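Local coordinates for protein beta-n-acetylhexosaminidase (Streptococcus pneumoniae, PDB 4AZI) that probably hydrolyses terminal beta-linked N-acetylglucosamine residues from glycans, as a family 20 catalytic module of the pneumococcal exo-beta-D-N-acetylglucosaminidase StrH, at residues A17-F22 / K81-D86; L283-E288 / A330-A335. The protein carries 2 engineered substitutions. All blocks are in the same frame, centred on the assembly; numbering follows the deposited sequence.

Contact 1 (A17-F22 / K81-D86). With OAN (O-(2-acetamido-2-deoxy D-glucopyranosylidene) amino-N-phenylcarbamate), chain C.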
loop_
_atom_site.group_PDB
_atom_site.type_symbol
_atom_site.label_atom_id
_atom_site.label_comp_id
_atom_site.label_asym_id
_atom_site.label_seq_id
_atom_site.Cartn_x
_atom_site.Cartn_y
_atom_site.Cartn_z
ATOM N N ALA A 17 -6.291 -5.359 -2.702
ATOM C CA ALA A 17 -6.408 -6.568 -3.523
ATOM C C ALA A 17 -6.029 -7.800 -2.707
ATOM O O ALA A 17 -5.686 -8.849 -3.257
ATOM C CB ALA A 17 -5.551 -6.458 -4.775
ATOM N N GLY A 18 -6.063 -7.649 -1.387
ATOM C CA GLY A 18 -5.828 -8.749 -0.470
ATOM C C GLY A 18 -7.129 -9.438 -0.121
ATOM O O GLY A 18 -7.252 -10.654 -0.260
ATOM N N ARG A 19 -8.111 -8.664 0.334
ATOM C CA ARG A 19 -9.411 -9.232 0.664
ATOM C C ARG A 19 -10.174 -9.621 -0.605
ATOM O O ARG A 19 -10.927 -10.606 -0.615
ATOM C CB ARG A 19 -10.243 -8.242 1.482
ATOM C CG ARG A 19 -9.712 -7.970 2.878
ATOM C CD ARG A 19 -10.714 -7.118 3.640
ATOM N NE ARG A 19 -10.313 -6.844 5.023
ATOM C CZ ARG A 19 -9.732 -5.720 5.437
ATOM N NH1 ARG A 19 -9.442 -4.751 4.574
ATOM N NH2 ARG A 19 -9.433 -5.564 6.722
ATOM N N LYS A 20 -9.969 -8.850 -1.668
ATOM C CA LYS A 20 -10.779 -8.980 -2.882
ATOM C C LYS A 20 -9.907 -9.139 -4.127
ATOM O O LYS A 20 -8.858 -8.500 -4.245
ATOM C CB LYS A 20 -11.693 -7.762 -3.012
ATOM C CG LYS A 20 -12.737 -7.832 -4.118
ATOM C CD LYS A 20 -13.627 -6.595 -4.078
ATOM C CE LYS A 20 -14.526 -6.512 -5.309
ATOM N NZ LYS A 20 -15.492 -7.638 -5.354
ATOM N N TYR A 21 -10.345 -9.992 -5.055
ATOM C CA TYR A 21 -9.602 -10.211 -6.299
ATOM C C TYR A 21 -9.807 -9.051 -7.270
ATOM O O TYR A 21 -10.935 -8.602 -7.491
ATOM C CB TYR A 21 -9.970 -11.556 -6.954
ATOM C CG TYR A 21 -9.195 -11.856 -8.227
ATOM C CD1 TYR A 21 -7.928 -12.443 -8.179
ATOM C CD2 TYR A 21 -9.727 -11.546 -9.478
ATOM C CE1 TYR A 21 -7.215 -12.709 -9.343
ATOM C CE2 TYR A 21 -9.023 -11.805 -10.649
ATOM C CZ TYR A 21 -7.770 -12.385 -10.579
ATOM O OH TYR A 21 -7.073 -12.638 -11.748
ATOM N N PHE A 22 -8.704 -8.565 -7.828
ATOM C CA PHE A 22 -8.726 -7.599 -8.924
ATOM C C PHE A 22 -7.985 -8.230 -10.099
ATOM O O PHE A 22 -6.899 -8.786 -9.924
ATOM C CB PHE A 22 -8.023 -6.288 -8.535
ATOM C CG PHE A 22 -8.838 -5.384 -7.646
ATOM C CD1 PHE A 22 -8.943 -5.630 -6.284
ATOM C CD2 PHE A 22 -9.483 -4.264 -8.169
ATOM C CE1 PHE A 22 -9.694 -4.798 -5.462
ATOM C CE2 PHE A 22 -10.236 -3.427 -7.350
ATOM C CZ PHE A 22 -10.336 -3.696 -5.991
ATOM N N LYS A 81 -9.346 -18.996 -0.269
ATOM C CA LYS A 81 -10.751 -19.386 -0.456
ATOM C C LYS A 81 -11.522 -19.509 0.868
ATOM O O LYS A 81 -12.717 -19.222 0.910
ATOM C CB LYS A 81 -10.851 -20.680 -1.270
ATOM C CG LYS A 81 -10.358 -20.533 -2.700
ATOM C CD LYS A 81 -10.780 -21.703 -3.570
ATOM C CE LYS A 81 -10.709 -21.306 -5.036
ATOM N NZ LYS A 81 -10.960 -22.467 -5.928
ATOM N N ALA A 82 -10.833 -19.913 1.940
ATOM C CA ALA A 82 -11.438 -20.017 3.280
ATOM C C ALA A 82 -11.755 -18.655 3.891
ATOM O O ALA A 82 -12.680 -18.526 4.705
ATOM C CB ALA A 82 -10.537 -20.808 4.217
ATOM N N TYR A 83 -10.962 -17.647 3.537
ATOM C CA TYR A 83 -11.303 -16.286 3.928
ATOM C C TYR A 83 -12.458 -15.781 3.062
ATOM O O TYR A 83 -13.487 -15.341 3.585
ATOM C CB TYR A 83 -10.098 -15.325 3.887
ATOM C CG TYR A 83 -10.563 -13.895 3.878
ATOM C CD1 TYR A 83 -11.124 -13.316 5.024
ATOM C CD2 TYR A 83 -10.524 -13.142 2.700
ATOM C CE1 TYR A 83 -11.605 -12.016 5.006
ATOM C CE2 TYR A 83 -11.002 -11.838 2.672
ATOM C CZ TYR A 83 -11.536 -11.283 3.827
ATOM O OH TYR A 83 -12.014 -9.994 3.797
ATOM N N TYR A 84 -12.284 -15.850 1.739
ATOM C CA TYR A 84 -13.326 -15.459 0.787
ATOM C C TYR A 84 -13.092 -16.099 -0.578
ATOM O O TYR A 84 -12.089 -15.822 -1.244
ATOM C CB TYR A 84 -13.440 -13.926 0.661
ATOM C CG TYR A 84 -14.420 -13.453 -0.400
ATOM C CD1 TYR A 84 -15.759 -13.855 -0.379
ATOM C CD2 TYR A 84 -14.009 -12.603 -1.424
ATOM C CE1 TYR A 84 -16.656 -13.429 -1.355
ATOM C CE2 TYR A 84 -14.897 -12.165 -2.393
ATOM C CZ TYR A 84 -16.216 -12.576 -2.352
ATOM O OH TYR A 84 -17.086 -12.142 -3.320
ATOM N N ASP A 85 -14.024 -16.957 -0.990
ATOM C CA ASP A 85 -13.932 -17.626 -2.283
ATOM C C ASP A 85 -14.523 -16.735 -3.362
ATOM O O ASP A 85 -15.620 -16.986 -3.856
ATOM C CB ASP A 85 -14.632 -18.994 -2.258
ATOM C CG ASP A 85 -14.214 -19.896 -3.420
ATOM O OD1 ASP A 85 -13.649 -19.404 -4.424
ATOM O OD2 ASP A 85 -14.446 -21.118 -3.326
ATOM N N ASP A 86 -13.773 -15.699 -3.722
ATOM C CA ASP A 86 -14.162 -14.740 -4.754
ATOM C C ASP A 86 -14.423 -15.412 -6.098
ATOM O O ASP A 86 -13.535 -16.073 -6.633
ATOM C CB ASP A 86 -13.065 -13.684 -4.911
ATOM C CG ASP A 86 -13.551 -12.429 -5.605
ATOM O OD1 ASP A 86 -14.360 -12.525 -6.547
ATOM O OD2 ASP A 86 -13.113 -11.337 -5.211
HETATM C CAH OAN C . -4.447 0.246 8.541
HETATM C CAG OAN C . -5.962 0.144 8.311
HETATM O OAN OAN C . -6.566 1.064 7.779
HETATM N NAI OAN C . -6.532 -0.985 8.737
HETATM C CAB OAN C . -7.969 -1.306 8.609
HETATM C CAC OAN C . -8.246 -1.876 7.216
HETATM O OAJ OAN C . -7.923 -3.272 7.203
HETATM C CAD OAN C . -9.702 -1.681 6.820
HETATM O OAK OAN C . -9.876 -2.259 5.534
HETATM C CAE OAN C . -10.014 -0.178 6.756
HETATM C CAF OAN C . -11.468 0.162 6.414
HETATM O OAM OAN C . -12.342 -0.284 7.456
HETATM O OAL OAN C . -9.672 0.521 7.983
HETATM C CAA OAN C . -8.869 -0.088 8.909
HETATM N NAY OAN C . -8.873 0.424 10.121
HETATM O OAQ OAN C . -9.694 1.495 10.316
HETATM C CAP OAN C . -10.200 1.595 11.581
HETATM O OAR OAN C . -10.897 2.565 11.884
HETATM N NAO OAN C . -9.902 0.600 12.431
HETATM C CAS OAN C . -10.270 0.540 13.720
HETATM C CAT OAN C . -9.278 0.298 14.671
HETATM C CAU OAN C . -9.601 0.220 16.026
HETATM C CAV OAN C . -10.922 0.387 16.437
HETATM C CAW OAN C . -11.926 0.629 15.489
HETATM C CAX OAN C . -11.603 0.702 14.131
HETATM O O HOH W 1 -16.242 -10.725 -5.814
HETATM O O HOH W 2 -13.583 -9.286 -7.091
#
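With CG beside the backbone N (chi1 -68°) and the chain extended from CG to NE, Arg19 reaches from the loop that follows strand 10-16, the first of the TIM barrel, into the sugar site of this family 20 hydrolase. Tyr83, at the end of helix 69-83, sets its CG anti to its own N (chi1 162°) and so points its ring at the stem of that arginine. The hydroxyl does the touching: Tyr83 OH lies 3.2 Å from Arg19 CD and equally near CG, at the edge of the guanidinium, while the ring plane crosses that group obliquely, 51° apart. The hydroxyl oxygen thus lies against the CB-CG-CD methylenes. Beyond this contact the guanidinium tip reaches the inhibitor OAN: Arg19 NH2 gives a fairly straight hydrogen bond to OAN OAJ at 2.8 Å, and NH1 gives a weak, bent one to OAN OAK at 2.7 Å. Salt bridges from NE to Asp49 and from NH1 to Asp16 balance the group's charge and fix its rotation.

A second junction lies farther along the loop. Asp86, its CG also anti to N, accepts the backbone N-H of Tyr21 on OD2 at 3.1 Å, the donor standing above the carboxylate plane; OD1 takes the N-H of Asn88. Lys20 NZ stays 4.4 Å from Asp86 OD2, too far for a salt bridge, and a bend at chi4 turns it instead to carbonyls that include Pro333 O. Two waters fill in between lysine and aspartate. One of them accepts from Lys20 NZ and donates both to Tyr21 O and, at 2.8 Å, to Asp86 OD2.

Contact 2 (L283-E288 / A330-A335); sequences LGQKPE and ADRPSA. With OAN (O-(2-acetamido-2-deoxy D-glucopyranosylidene) amino-N-phenylcarbamate), chain C.
Two loops at the C-terminal ends of neighbouring TIM-barrel strands, 271-282 and 321-329, meet here beside the sugar pocket. The close-packed part is a methyl set on a peptide carbonyl. Ala335, at the end of a type I turn that starts at Arg332, points its CB at the Leu283 backbone, 3.4 Å from Leu283 O, with Leu283 CB beside it at 4.2 Å. Gly284 follows with a positive phi (81°) that favours glycine, and its CA comes within 4.4 Å of Ala335 CB.

The fit loosens into polar contacts toward the solvent side, where Arg332 is partly exposed. Bent at chi3 (-63°), it turns the edge of its guanidinium to the backbone at Gly284 C and Gln285 N. The buried Gln285 bends at chi2 and meets it nearly at a right angle, chain against chain. Arg332 NH2 donates to Gln285 OE1 at 2.7 Å; OE1 receives it in its carbonyl plane but sits 30° out of the guanidinium plane, so the bond is short yet bent. The other end of the amide is held by Trp291 O, which settles its orientation. Between the loops a water donates to Leu283 O and Arg332 O and accepts from Arg332 N at 2.8 Å.

Next to Arg332, Asp331, probably ionised, takes OAN OAK on OD1 at 2.6 Å and OAN OAM on OD2 at 2.7 Å. The loops themselves are joined by a charged guanidinium on a neutral amide oxygen and by water on both backbones, a polar link made without a salt bridge.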
loop_
_atom_site.group_PDB
_atom_site.type_symbol
_atom_site.label_atom_id
_atom_site.label_comp_id
_atom_site.label_asym_id
_atom_site.label_seq_id
_atom_site.Cartn_x
_atom_site.Cartn_y
_atom_site.Cartn_z
ATOM N N LEU A 283 -15.548 -0.340 -0.402
ATOM C CA LEU A 283 -16.434 -0.648 -1.529
ATOM C C LEU A 283 -17.847 -0.960 -1.040
ATOM O O LEU A 283 -18.037 -1.811 -0.163
ATOM C CB LEU A 283 -15.901 -1.831 -2.350
ATOM C CG LEU A 283 -14.485 -1.814 -2.941
ATOM C CD1 LEU A 283 -14.280 -3.046 -3.821
ATOM C CD2 LEU A 283 -14.195 -0.543 -3.728
ATOM N N GLY A 284 -18.825 -0.248 -1.599
ATOM C CA GLY A 284 -20.239 -0.453 -1.274
ATOM C C GLY A 284 -20.733 0.203 0.005
ATOM O O GLY A 284 -21.915 0.093 0.341
ATOM N N GLN A 285 -19.836 0.879 0.723
ATOM C CA GLN A 285 -20.152 1.444 2.036
ATOM C C GLN A 285 -20.986 2.716 1.914
ATOM O O GLN A 285 -20.647 3.633 1.161
ATOM C CB GLN A 285 -18.869 1.718 2.844
ATOM C CG GLN A 285 -19.083 1.983 4.330
ATOM C CD GLN A 285 -19.024 0.725 5.175
ATOM O OE1 GLN A 285 -19.300 -0.376 4.697
ATOM N NE2 GLN A 285 -18.662 0.881 6.442
ATOM N N LYS A 286 -22.085 2.736 2.660
ATOM C CA LYS A 286 -23.025 3.848 2.690
ATOM C C LYS A 286 -23.110 4.361 4.129
ATOM O O LYS A 286 -22.656 3.677 5.045
ATOM C CB LYS A 286 -24.395 3.379 2.200
ATOM C CG LYS A 286 -24.479 3.110 0.702
ATOM C CD LYS A 286 -25.639 2.173 0.387
ATOM C CE LYS A 286 -25.227 0.714 0.553
ATOM N NZ LYS A 286 -26.293 -0.123 1.168
ATOM N N PRO A 287 -23.683 5.566 4.340
ATOM C CA PRO A 287 -23.766 6.150 5.691
ATOM C C PRO A 287 -24.220 5.168 6.784
ATOM O O PRO A 287 -23.625 5.138 7.865
ATOM C CB PRO A 287 -24.797 7.265 5.520
ATOM C CG PRO A 287 -24.639 7.695 4.103
ATOM C CD PRO A 287 -24.263 6.467 3.320
ATOM N N GLU A 288 -25.243 4.366 6.483
ATOM C CA GLU A 288 -25.842 3.420 7.437
ATOM C C GLU A 288 -24.904 2.274 7.831
ATOM O O GLU A 288 -25.130 1.601 8.837
ATOM C CB GLU A 288 -27.149 2.822 6.885
ATOM C CG GLU A 288 -28.030 3.768 6.073
ATOM C CD GLU A 288 -27.703 3.759 4.587
ATOM O OE1 GLU A 288 -27.804 2.684 3.947
ATOM O OE2 GLU A 288 -27.349 4.831 4.051
ATOM N N ALA A 330 -11.505 -3.231 1.054
ATOM C CA ALA A 330 -12.467 -4.243 0.655
ATOM C C ALA A 330 -13.077 -5.050 1.805
ATOM O O ALA A 330 -13.349 -6.244 1.637
ATOM C CB ALA A 330 -11.837 -5.167 -0.377
ATOM N N ASP A 331 -13.317 -4.402 2.948
ATOM C CA ASP A 331 -13.845 -5.066 4.164
ATOM C C ASP A 331 -14.958 -6.089 3.915
ATOM O O ASP A 331 -14.986 -7.154 4.526
ATOM C CB ASP A 331 -14.315 -4.027 5.190
ATOM C CG ASP A 331 -13.185 -3.127 5.680
ATOM O OD1 ASP A 331 -12.315 -2.737 4.864
ATOM O OD2 ASP A 331 -13.166 -2.801 6.884
ATOM N N ARG A 332 -15.884 -5.751 3.030
ATOM C CA ARG A 332 -16.855 -6.718 2.543
ATOM C C ARG A 332 -16.514 -6.990 1.077
ATOM O O ARG A 332 -16.928 -6.245 0.187
ATOM C CB ARG A 332 -18.281 -6.186 2.739
ATOM C CG ARG A 332 -18.664 -6.024 4.210
ATOM C CD ARG A 332 -19.902 -5.156 4.415
ATOM N NE ARG A 332 -19.677 -3.786 3.953
ATOM C CZ ARG A 332 -20.304 -3.216 2.923
ATOM N NH1 ARG A 332 -21.233 -3.880 2.235
ATOM N NH2 ARG A 332 -20.002 -1.971 2.582
ATOM N N PRO A 333 -15.715 -8.044 0.818
ATOM C CA PRO A 333 -15.166 -8.188 -0.536
ATOM C C PRO A 333 -16.167 -8.709 -1.569
ATOM O O PRO A 333 -15.863 -8.711 -2.767
ATOM C CB PRO A 333 -13.997 -9.165 -0.357
ATOM C CG PRO A 333 -14.113 -9.724 1.038
ATOM C CD PRO A 333 -15.338 -9.165 1.696
ATOM N N SER A 334 -17.347 -9.139 -1.124
ATOM C CA SER A 334 -18.401 -9.518 -2.070
ATOM C C SER A 334 -19.043 -8.292 -2.720
ATOM O O SER A 334 -19.732 -8.417 -3.735
ATOM C CB SER A 334 -19.461 -10.405 -1.411
ATOM O OG SER A 334 -20.149 -9.696 -0.407
ATOM N N ALA A 335 -18.801 -7.115 -2.141
ATOM C CA ALA A 335 -19.310 -5.862 -2.697
ATOM C C ALA A 335 -18.724 -5.633 -4.080
ATOM O O ALA A 335 -17.564 -5.961 -4.334
ATOM C CB ALA A 335 -18.991 -4.692 -1.782
HETATM C CAH OAN C . -4.447 0.246 8.541
HETATM C CAG OAN C . -5.962 0.144 8.311
HETATM O OAN OAN C . -6.566 1.064 7.779
HETATM N NAI OAN C . -6.532 -0.985 8.737
HETATM C CAB OAN C . -7.969 -1.306 8.609
HETATM C CAC OAN C . -8.246 -1.876 7.216
HETATM O OAJ OAN C . -7.923 -3.272 7.203
HETATM C CAD OAN C . -9.702 -1.681 6.820
HETATM O OAK OAN C . -9.876 -2.259 5.534
HETATM C CAE OAN C . -10.014 -0.178 6.756
HETATM C CAF OAN C . -11.468 0.162 6.414
HETATM O OAM OAN C . -12.342 -0.284 7.456
HETATM O OAL OAN C . -9.672 0.521 7.983
HETATM C CAA OAN C . -8.869 -0.088 8.909
HETATM N NAY OAN C . -8.873 0.424 10.121
HETATM O OAQ OAN C . -9.694 1.495 10.316
HETATM C CAP OAN C . -10.200 1.595 11.581
HETATM O OAR OAN C . -10.897 2.565 11.884
HETATM N NAO OAN C . -9.902 0.600 12.431
HETATM C CAS OAN C . -10.270 0.540 13.720
HETATM C CAT OAN C . -9.278 0.298 14.671
HETATM C CAU OAN C . -9.601 0.220 16.026
HETATM C CAV OAN C . -10.922 0.387 16.437
HETATM C CAW OAN C . -11.926 0.629 15.489
HETATM C CAX OAN C . -11.603 0.702 14.131
HETATM O O HOH W 3 -15.918 -3.797 0.998
#

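Overall arrangement
The two contacts sit side by side on one rim of the barrel mouth, centres about 14 Å apart, and converge on the same sugar ring. Contact 1 supplies Arg19 and contact 2 Asp331: OD1 of the aspartate accepts from the hydroxyl OAK of OAN, and Arg19 NH1 adds a weak bond to it, with a weak, long ion pair between the two residues. Away from the ligand, Lys20 NZ joins the contacts, 2.8 Å from Pro333 O and 2.9 Å from Ala335 O, both probable hydrogen bonds. Tyr84 OH packs 3.2 Å from Ser334 CA, and Arg19 O 3.4 Å from Pro333 CB. Asp182, Glu183, Tyr280 and Tyr292 also hydrogen-bond the inhibitor.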